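Local coordinates for pirin-like protein (Geobacillus kaustophilus, PDB 2P17) that is of unknown function but belongs to the pirin family, with two cupin domains, and binds one iron ion per subunit, at residues A2-I7 / E224-V229; Q182-H187 / L237-G242; N189-I194 / A213-R218. All blocks are in the same frame, centred on the assembly; numbering follows the deposited sequence.

How the interactions relate
Interactions 2 and 3 lie within the C-terminal cupin domain, and interaction 1 joins the start of the chain to it; all are away from the iron, which His57 and His99 bind in the other cupin. The centres of interactions 1 and 2 are about 9 Å apart, and those of interactions 2 and 3 about 8 Å. Interaction 2 packs side chains across the barrel; its strand 182-185 lies beside 224-229 of interaction 1, where Leu227 N probably bonds to Gln182 O (2.8 Å), and its strand 237-242 beside 189-194 of interaction 3, where Tyr193 N probably bonds to Leu238 O (2.8 Å). Between interactions 1 and 3, Arg6 N probably bonds to Ser217 OG (2.9 Å).

Interaction 1 (A2-I7 / E224-V229); sequences AIQRRI and ETELNV
Residues 2-7 bring the start of the chain onto the C-terminal cupin domain of the pirin fold, where a short parallel strand forms beside strand 224-231, with Ile3 opposite Thr225 and Gln4 opposite Glu226. As in any parallel pair, one residue bonds to two across the gap: Ile3 N gives its hydrogen to Glu224 O, and Ile3 O receives that of Glu226 N at 2.8 Å. Arg5 N then reaches Glu226 O almost straight (171°).

Arg5 and Glu226 bury the largest areas. The chain of Arg5 bends at chi2 (-139°) and brings NE to Thr225 OG1 at 2.9 Å, with the hydroxyl in the guanidinium plane. Threonine suits this place because one hydroxyl can accept from Arg5 and also donate to Leu184 O. NH2 of the buried guanidinium bonds to Tyr188 O and weakly to Pro185 O, and NH1 weakly to Ser217 O, so backbone carbonyls probably stabilise its charge. Arg5 CB rests near Leu227 CD1, which also meets Ile7 CD1 at 4.0 Å.

On the face opposite Ile3 and Thr225, Glu226 extends alongside Gln4, pointing the same way, and Ala2 CB sits against Glu226 CD at 3.5 Å. Gln4, bent at chi2, folds back so that NE2 donates to Ala2 O from above the carbonyl plane, at 3.1 Å; its bond to Glu226 OE1 is long and weak. Lys155 forms a salt bridge with Glu226 OE2. Water links the polar ends: one molecule accepts from Gln4 NE2 and donates to Glu226 OE1 and Asn228 OD1, and another accepts from Ala2 N and donates to Glu226 OE1 at 2.7 Å.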
loop_
_atom_site.group_PDB
_atom_site.type_symbol
_atom_site.label_atom_id
_atom_site.label_comp_id
_atom_site.label_asym_id
_atom_site.label_seq_id
_atom_site.Cartn_x
_atom_site.Cartn_y
_atom_site.Cartn_z
ATOM N N ALA A 2 19.275 -7.935 -13.902
ATOM C CA ALA A 2 18.271 -6.878 -14.106
ATOM C C ALA A 2 18.773 -5.558 -13.557
ATOM O O ALA A 2 19.644 -5.523 -12.690
ATOM C CB ALA A 2 16.933 -7.241 -13.467
ATOM N N ILE A 3 18.219 -4.467 -14.070
ATOM C CA ILE A 3 18.566 -3.151 -13.585
ATOM C C ILE A 3 18.129 -3.061 -12.122
ATOM O O ILE A 3 16.972 -3.321 -11.799
ATOM C CB ILE A 3 17.900 -2.064 -14.452
ATOM C CG1 ILE A 3 18.512 -2.077 -15.862
ATOM C CG2 ILE A 3 18.019 -0.687 -13.790
ATOM C CD1 ILE A 3 17.673 -1.389 -16.926
ATOM N N GLN A 4 19.070 -2.728 -11.243
ATOM C CA GLN A 4 18.814 -2.647 -9.804
ATOM C C GLN A 4 18.321 -1.270 -9.390
ATOM O O GLN A 4 19.012 -0.260 -9.592
ATOM C CB GLN A 4 20.084 -2.982 -9.011
ATOM C CG GLN A 4 20.583 -4.401 -9.215
ATOM C CD GLN A 4 19.546 -5.435 -8.835
ATOM O OE1 GLN A 4 19.012 -5.418 -7.719
ATOM N NE2 GLN A 4 19.239 -6.335 -9.762
ATOM N N ARG A 5 17.136 -1.226 -8.790
ATOM C CA ARG A 5 16.638 0.023 -8.235
ATOM C C ARG A 5 17.422 0.456 -6.997
ATOM O O ARG A 5 17.946 -0.386 -6.252
ATOM C CB ARG A 5 15.152 -0.093 -7.916
ATOM C CG ARG A 5 14.298 -0.265 -9.173
ATOM C CD ARG A 5 13.024 0.553 -9.092
ATOM N NE ARG A 5 12.083 0.222 -10.163
ATOM C CZ ARG A 5 11.018 0.967 -10.470
ATOM N NH1 ARG A 5 10.755 2.092 -9.805
ATOM N NH2 ARG A 5 10.191 0.593 -11.433
ATOM N N ARG A 6 17.463 1.771 -6.798
ATOM C CA ARG A 6 18.090 2.418 -5.655
ATOM C C ARG A 6 16.990 3.014 -4.787
ATOM O O ARG A 6 15.861 3.228 -5.253
ATOM C CB ARG A 6 19.025 3.544 -6.134
ATOM C CG ARG A 6 20.323 3.073 -6.765
ATOM C CD ARG A 6 20.992 4.198 -7.537
ATOM N NE ARG A 6 20.361 4.403 -8.838
ATOM C CZ ARG A 6 19.554 5.417 -9.145
ATOM N NH1 ARG A 6 19.279 6.352 -8.248
ATOM N NH2 ARG A 6 19.030 5.496 -10.362
ATOM N N ILE A 7 17.316 3.284 -3.528
ATOM C CA ILE A 7 16.459 4.058 -2.653
ATOM C C ILE A 7 16.826 5.531 -2.791
ATOM O O ILE A 7 17.938 5.948 -2.428
ATOM C CB ILE A 7 16.560 3.592 -1.175
ATOM C CG1 ILE A 7 16.189 2.099 -1.044
ATOM C CG2 ILE A 7 15.694 4.494 -0.272
ATOM C CD1 ILE A 7 14.860 1.701 -1.718
ATOM N N GLU A 224 13.424 -4.079 -17.391
ATOM C CA GLU A 224 13.114 -5.013 -16.321
ATOM C C GLU A 224 13.980 -4.599 -15.148
ATOM O O GLU A 224 15.208 -4.599 -15.249
ATOM C CB GLU A 224 13.357 -6.474 -16.766
ATOM C CG GLU A 224 12.309 -6.991 -17.775
ATOM C CD GLU A 224 12.533 -8.437 -18.280
ATOM O OE1 GLU A 224 13.523 -9.090 -17.867
ATOM O OE2 GLU A 224 11.705 -8.920 -19.110
ATOM N N THR A 225 13.340 -4.173 -14.054
ATOM C CA THR A 225 14.071 -3.718 -12.874
ATOM C C THR A 225 13.778 -4.604 -11.673
ATOM O O THR A 225 12.795 -5.343 -11.658
ATOM C CB THR A 225 13.756 -2.243 -12.480
ATOM O OG1 THR A 225 12.456 -2.150 -11.876
ATOM C CG2 THR A 225 13.864 -1.282 -13.687
ATOM N N GLU A 226 14.658 -4.534 -10.680
ATOM C CA GLU A 226 14.514 -5.315 -9.456
ATOM C C GLU A 226 14.854 -4.470 -8.242
ATOM O O GLU A 226 15.686 -3.557 -8.320
ATOM C CB GLU A 226 15.418 -6.553 -9.505
ATOM C CG GLU A 226 14.852 -7.668 -10.388
ATOM C CD GLU A 226 15.787 -8.854 -10.576
ATOM O OE1 GLU A 226 16.944 -8.789 -10.127
ATOM O OE2 GLU A 226 15.351 -9.836 -11.214
ATOM N N LEU A 227 14.177 -4.760 -7.133
ATOM C CA LEU A 227 14.558 -4.209 -5.843
ATOM C C LEU A 227 14.965 -5.310 -4.881
ATOM O O LEU A 227 14.176 -6.220 -4.583
ATOM C CB LEU A 227 13.431 -3.398 -5.226
ATOM C CG LEU A 227 13.910 -2.799 -3.899
ATOM C CD1 LEU A 227 14.516 -1.431 -4.137
ATOM C CD2 LEU A 227 12.794 -2.717 -2.896
ATOM N N ASN A 228 16.199 -5.208 -4.400
ATOM C CA ASN A 228 16.752 -6.142 -3.431
ATOM C C ASN A 228 16.425 -5.722 -2.001
ATOM O O ASN A 228 16.502 -4.544 -1.659
ATOM C CB ASN A 228 18.276 -6.252 -3.604
ATOM C CG ASN A 228 18.681 -6.858 -4.935
ATOM O OD1 ASN A 228 17.890 -7.531 -5.597
ATOM N ND2 ASN A 228 19.924 -6.620 -5.334
ATOM N N VAL A 229 16.043 -6.699 -1.186
ATOM C CA VAL A 229 15.705 -6.489 0.214
ATOM C C VAL A 229 16.445 -7.528 1.048
ATOM O O VAL A 229 16.300 -8.724 0.798
ATOM C CB VAL A 229 14.181 -6.702 0.457
ATOM C CG1 VAL A 229 13.849 -6.675 1.945
ATOM C CG2 VAL A 229 13.364 -5.643 -0.285
HETATM O O HOH W 1 19.123 -9.705 -11.430
HETATM O O HOH W 2 17.918 -3.310 -5.821
HETATM O O HOH W 3 18.250 -8.390 -8.106
#

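Interaction 2 (Q182-H187 / L237-G242); sequences QDLPGH and LLLYAG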
loop_
_atom_site.group_PDB
_atom_site.type_symbol
_atom_site.label_atom_id
_atom_site.label_comp_id
_atom_site.label_asym_id
_atom_site.label_seq_id
_atom_site.Cartn_x
_atom_site.Cartn_y
_atom_site.Cartn_z
ATOM N N GLN A 182 12.179 -8.230 -5.451
ATOM C CA GLN A 182 10.924 -7.881 -6.120
ATOM C C GLN A 182 11.200 -7.297 -7.513
ATOM O O GLN A 182 11.957 -6.327 -7.640
ATOM C CB GLN A 182 10.139 -6.879 -5.279
ATOM C CG GLN A 182 8.883 -6.361 -5.970
ATOM C CD GLN A 182 7.801 -7.411 -6.132
ATOM O OE1 GLN A 182 7.584 -8.230 -5.242
ATOM N NE2 GLN A 182 7.112 -7.387 -7.265
ATOM N N ASP A 183 10.571 -7.875 -8.536
ATOM C CA ASP A 183 10.638 -7.354 -9.913
ATOM C C ASP A 183 9.629 -6.236 -10.124
ATOM O O ASP A 183 8.510 -6.299 -9.612
ATOM C CB ASP A 183 10.375 -8.466 -10.934
ATOM C CG ASP A 183 9.062 -9.190 -10.682
ATOM O OD1 ASP A 183 8.803 -9.578 -9.522
ATOM O OD2 ASP A 183 8.287 -9.365 -11.648
ATOM N N LEU A 184 10.028 -5.211 -10.876
ATOM C CA LEU A 184 9.118 -4.131 -11.243
ATOM C C LEU A 184 9.383 -3.688 -12.660
ATOM O O LEU A 184 10.535 -3.550 -13.046
ATOM C CB LEU A 184 9.327 -2.911 -10.339
ATOM C CG LEU A 184 8.954 -3.066 -8.870
ATOM C CD1 LEU A 184 9.434 -1.837 -8.127
ATOM C CD2 LEU A 184 7.436 -3.271 -8.696
ATOM N N PRO A 185 8.320 -3.447 -13.445
ATOM C CA PRO A 185 8.514 -2.829 -14.766
ATOM C C PRO A 185 9.189 -1.470 -14.594
ATOM O O PRO A 185 8.927 -0.770 -13.610
ATOM C CB PRO A 185 7.094 -2.667 -15.289
ATOM C CG PRO A 185 6.301 -3.738 -14.551
ATOM C CD PRO A 185 6.908 -3.789 -13.186
ATOM N N GLY A 186 10.051 -1.101 -15.534
ATOM C CA GLY A 186 10.867 0.106 -15.375
ATOM C C GLY A 186 10.092 1.406 -15.203
ATOM O O GLY A 186 10.572 2.349 -14.550
ATOM N N HIS A 187 8.888 1.465 -15.764
ATOM C CA HIS A 187 8.110 2.695 -15.703
ATOM C C HIS A 187 7.274 2.797 -14.422
ATOM O O HIS A 187 6.687 3.853 -14.147
ATOM C CB HIS A 187 7.224 2.845 -16.944
ATOM C CG HIS A 187 6.108 1.852 -17.020
ATOM N ND1 HIS A 187 6.323 0.492 -17.101
ATOM C CD2 HIS A 187 4.764 2.022 -17.022
ATOM C CE1 HIS A 187 5.158 -0.132 -17.154
ATOM N NE2 HIS A 187 4.196 0.772 -17.102
ATOM N N LEU A 237 7.096 -5.688 5.796
ATOM C CA LEU A 237 6.932 -4.441 5.048
ATOM C C LEU A 237 5.866 -4.579 3.969
ATOM O O LEU A 237 5.522 -5.684 3.560
ATOM C CB LEU A 237 8.269 -3.994 4.440
ATOM C CG LEU A 237 8.902 -4.891 3.366
ATOM C CD1 LEU A 237 8.285 -4.701 1.978
ATOM C CD2 LEU A 237 10.397 -4.626 3.311
ATOM N N LEU A 238 5.356 -3.437 3.529
ATOM C CA LEU A 238 4.469 -3.355 2.372
ATOM C C LEU A 238 5.166 -2.595 1.260
ATOM O O LEU A 238 5.697 -1.520 1.486
ATOM C CB LEU A 238 3.160 -2.656 2.749
ATOM C CG LEU A 238 2.254 -3.407 3.726
ATOM C CD1 LEU A 238 1.227 -2.444 4.286
ATOM C CD2 LEU A 238 1.596 -4.597 3.061
ATOM N N LEU A 239 5.160 -3.164 0.060
ATOM C CA LEU A 239 5.710 -2.503 -1.121
ATOM C C LEU A 239 4.562 -2.146 -2.053
ATOM O O LEU A 239 3.715 -2.996 -2.367
ATOM C CB LEU A 239 6.714 -3.418 -1.838
ATOM C CG LEU A 239 7.466 -2.905 -3.071
ATOM C CD1 LEU A 239 8.826 -3.570 -3.196
ATOM C CD2 LEU A 239 6.651 -3.134 -4.352
ATOM N N TYR A 240 4.552 -0.891 -2.506
ATOM C CA TYR A 240 3.521 -0.384 -3.405
ATOM C C TYR A 240 4.209 0.188 -4.627
ATOM O O TYR A 240 5.104 1.015 -4.488
ATOM C CB TYR A 240 2.768 0.770 -2.765
ATOM C CG TYR A 240 2.039 0.516 -1.468
ATOM C CD1 TYR A 240 0.679 0.205 -1.468
ATOM C CD2 TYR A 240 2.683 0.659 -0.236
ATOM C CE1 TYR A 240 -0.025 0.041 -0.255
ATOM C CE2 TYR A 240 1.987 0.496 0.969
ATOM C CZ TYR A 240 0.637 0.182 0.945
ATOM O OH TYR A 240 -0.044 0.035 2.136
ATOM N N ALA A 241 3.793 -0.221 -5.827
ATOM C CA ALA A 241 4.347 0.368 -7.038
ATOM C C ALA A 241 3.291 0.328 -8.107
ATOM O O ALA A 241 2.538 -0.635 -8.187
ATOM C CB ALA A 241 5.585 -0.390 -7.479
ATOM N N GLY A 242 3.205 1.369 -8.922
ATOM C CA GLY A 242 2.151 1.405 -9.913
ATOM C C GLY A 242 2.552 2.111 -11.185
ATOM O O GLY A 242 3.566 2.808 -11.237
#
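Leu184 lays its CD2 methyl against Ala241 CB at 3.6 Å, the closest contact between the two strands. Its CG stands anti to the carbonyl carbon (chi1 -67°), and the same methyl also approaches Leu239 CD2 at 4.4 Å. With Leu184 CA and Ala241 CA 7.8 Å apart, leucine is long enough to span the distance and the small alanine accepts its methyl. Two residues earlier on the strand, the aliphatic part of Gln182 crosses Leu239 obliquely, with Gln182 CG 3.9 Å from Leu239 CD1.

Strands 182-185 and 237-242 lie on facing walls of the C-terminal cupin barrel, their axes 8.4 Å apart at closest and 19° from parallel. Their backbones bond to other neighbours, Gln182 and Leu184 to strand 224-231 and Leu239 to Val170, so what joins them is apolar packing in the barrel interior, to which Phe216 adds by touching both Leu184 and Leu239.

Gln182 can be buried because its amide is well supplied. With CG anti to the backbone N, the chain bends at chi2 (69°) and turns NE2 back onto a lone pair of Asp183 O at 2.9 Å. NE2 also bonds to Ser153 O, and OE1 to Ser154 OG. Beyond the strand, His187 NE2 bonds to Glu243 OE2.

Interaction 3 (N189-I194 / A213-R218); sequences NGFLYI and ALFFSR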
loop_
_atom_site.group_PDB
_atom_site.type_symbol
_atom_site.label_atom_id
_atom_site.label_comp_id
_atom_site.label_asym_id
_atom_site.label_seq_id
_atom_site.Cartn_x
_atom_site.Cartn_y
_atom_site.Cartn_z
ATOM N N ASN A 189 6.329 3.413 -10.593
ATOM C CA ASN A 189 6.773 4.345 -9.582
ATOM C C ASN A 189 6.331 3.770 -8.250
ATOM O O ASN A 189 5.177 3.377 -8.100
ATOM C CB ASN A 189 6.130 5.714 -9.853
ATOM C CG ASN A 189 6.627 6.811 -8.913
ATOM O OD1 ASN A 189 7.720 6.728 -8.353
ATOM N ND2 ASN A 189 5.834 7.858 -8.775
ATOM N N GLY A 190 7.231 3.713 -7.271
ATOM C CA GLY A 190 6.845 3.101 -6.013
ATOM C C GLY A 190 7.730 3.366 -4.824
ATOM O O GLY A 190 8.663 4.178 -4.866
ATOM N N PHE A 191 7.417 2.652 -3.755
ATOM C CA PHE A 191 8.063 2.843 -2.480
ATOM C C PHE A 191 7.686 1.653 -1.614
ATOM O O PHE A 191 6.809 0.856 -1.973
ATOM C CB PHE A 191 7.576 4.157 -1.825
ATOM C CG PHE A 191 6.110 4.156 -1.493
ATOM C CD1 PHE A 191 5.688 3.710 -0.248
ATOM C CD2 PHE A 191 5.159 4.515 -2.438
ATOM C CE1 PHE A 191 4.336 3.650 0.064
ATOM C CE2 PHE A 191 3.801 4.457 -2.146
ATOM C CZ PHE A 191 3.384 4.034 -0.894
ATOM N N LEU A 192 8.317 1.543 -0.461
ATOM C CA LEU A 192 7.870 0.565 0.532
ATOM C C LEU A 192 7.757 1.218 1.896
ATOM O O LEU A 192 8.379 2.251 2.140
ATOM C CB LEU A 192 8.769 -0.699 0.555
ATOM C CG LEU A 192 10.259 -0.513 0.849
ATOM C CD1 LEU A 192 10.542 -0.346 2.345
ATOM C CD2 LEU A 192 11.059 -1.684 0.285
ATOM N N TYR A 193 6.947 0.631 2.765
ATOM C CA TYR A 193 6.807 1.125 4.123
ATOM C C TYR A 193 7.053 -0.028 5.076
ATOM O O TYR A 193 6.482 -1.109 4.907
ATOM C CB TYR A 193 5.409 1.732 4.345
ATOM C CG TYR A 193 5.212 2.190 5.763
ATOM C CD1 TYR A 193 5.819 3.348 6.220
ATOM C CD2 TYR A 193 4.451 1.430 6.661
ATOM C CE1 TYR A 193 5.654 3.764 7.533
ATOM C CE2 TYR A 193 4.294 1.829 7.989
ATOM C CZ TYR A 193 4.895 3.007 8.402
ATOM O OH TYR A 193 4.755 3.433 9.712
ATOM N N ILE A 194 7.909 0.190 6.079
ATOM C CA ILE A 194 8.325 -0.885 6.955
ATOM C C ILE A 194 7.461 -0.915 8.212
ATOM O O ILE A 194 7.395 0.064 8.953
ATOM C CB ILE A 194 9.829 -0.776 7.322
ATOM C CG1 ILE A 194 10.665 -0.780 6.044
ATOM C CG2 ILE A 194 10.233 -1.947 8.204
ATOM C CD1 ILE A 194 12.133 -0.443 6.256
ATOM N N ALA A 213 9.324 5.069 5.247
ATOM C CA ALA A 213 9.008 4.817 3.840
ATOM C C ALA A 213 10.250 5.042 3.000
ATOM O O ALA A 213 10.927 6.069 3.145
ATOM C CB ALA A 213 7.881 5.718 3.374
ATOM N N LEU A 214 10.551 4.082 2.126
ATOM C CA LEU A 214 11.741 4.131 1.265
ATOM C C LEU A 214 11.273 4.204 -0.168
ATOM O O LEU A 214 10.556 3.318 -0.616
ATOM C CB LEU A 214 12.632 2.905 1.495
ATOM C CG LEU A 214 13.556 2.948 2.719
ATOM C CD1 LEU A 214 12.778 2.881 4.030
ATOM C CD2 LEU A 214 14.524 1.782 2.652
ATOM N N PHE A 215 11.647 5.281 -0.861
ATOM C CA PHE A 215 11.152 5.544 -2.213
ATOM C C PHE A 215 12.148 5.067 -3.243
ATOM O O PHE A 215 13.358 5.192 -3.037
ATOM C CB PHE A 215 10.879 7.035 -2.389
ATOM C CG PHE A 215 9.778 7.529 -1.514
ATOM C CD1 PHE A 215 8.463 7.570 -1.979
ATOM C CD2 PHE A 215 10.034 7.896 -0.192
ATOM C CE1 PHE A 215 7.430 7.996 -1.150
ATOM C CE2 PHE A 215 9.013 8.316 0.641
ATOM C CZ PHE A 215 7.714 8.376 0.165
ATOM N N PHE A 216 11.644 4.558 -4.369
ATOM C CA PHE A 216 12.489 3.918 -5.371
ATOM C C PHE A 216 12.890 4.887 -6.486
ATOM O O PHE A 216 12.113 5.744 -6.881
ATOM C CB PHE A 216 11.798 2.697 -6.021
ATOM C CG PHE A 216 11.189 1.719 -5.044
ATOM C CD1 PHE A 216 11.735 1.528 -3.770
ATOM C CD2 PHE A 216 10.083 0.947 -5.424
ATOM C CE1 PHE A 216 11.157 0.626 -2.882
ATOM C CE2 PHE A 216 9.507 0.032 -4.539
ATOM C CZ PHE A 216 10.051 -0.135 -3.266
ATOM N N SER A 217 14.101 4.688 -7.005
ATOM C CA SER A 217 14.535 5.340 -8.232
ATOM C C SER A 217 13.579 5.049 -9.374
ATOM O O SER A 217 12.931 4.013 -9.404
ATOM C CB SER A 217 15.941 4.857 -8.620
ATOM O OG SER A 217 16.004 3.440 -8.613
ATOM N N ARG A 218 13.533 5.977 -10.320
ATOM C CA ARG A 218 12.734 5.832 -11.524
ATOM C C ARG A 218 13.572 5.306 -12.672
ATOM O O ARG A 218 14.770 5.588 -12.756
ATOM C CB ARG A 218 12.152 7.186 -11.919
ATOM C CG ARG A 218 11.228 7.809 -10.866
ATOM C CD ARG A 218 9.903 7.070 -10.724
ATOM N NE ARG A 218 9.021 7.232 -11.881
ATOM C CZ ARG A 218 8.145 8.232 -12.068
ATOM N NH1 ARG A 218 8.011 9.217 -11.188
ATOM N NH2 ARG A 218 7.410 8.259 -13.173
HETATM O O HOH W 4 9.772 4.887 -8.256
#
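Strands 189-196 and 212-216 are antiparallel neighbours in the wall of the C-terminal cupin barrel. Leu192 and Leu214 form the hydrogen-bonded pair, Leu192 N reaching Leu214 O at 2.9 Å and Leu214 N reaching Leu192 O at 2.8 Å; Phe191-Phe215 and Tyr193-Ala213 are the non-hydrogen-bonded pairs on either side. Phe216 N adds a bond to Gly190 O.

Phe216 buries the largest area. Its CG is anti to the carbonyl carbon (chi1 -49°), and the ring lies flat against the opposite backbone, with Phe191 CA 3.6 Å above the plane and over the ring centre. Gly190, which has no side chain, lets Phe216 CD2 come within 3.4 Å of Gly190 C. Leu192 CD2 meets the edge of the same ring at Phe216 CE1, 3.9 Å away, while Leu192 CD1 lies beside Leu214 CB. On the other face, Phe191 and Phe215 point the same way with their ring planes 38° apart, Phe191 CB touching Phe215 CD1 at 3.5 Å. Phe191 also meets Leu42 and the ring of Tyr240, and Arg9 makes a cation-pi contact with Phe215.

At the polar end, Arg218 bends at chi2 and chi3 and stacks its guanidinium on the Asn189 amide, the planes 24° apart. Asn189 ND2 donates to Asp37 O and Glu35 O. A water accepts from Gly190 N and probably donates to Asn189 OD1 and Phe216 O. Both faces of this part of the wall are thus largely apolar, whereas at the Asn189-Arg218 end one water bridges the strands and the two ND2 bonds probably hold the Asn189 side chain in one orientation.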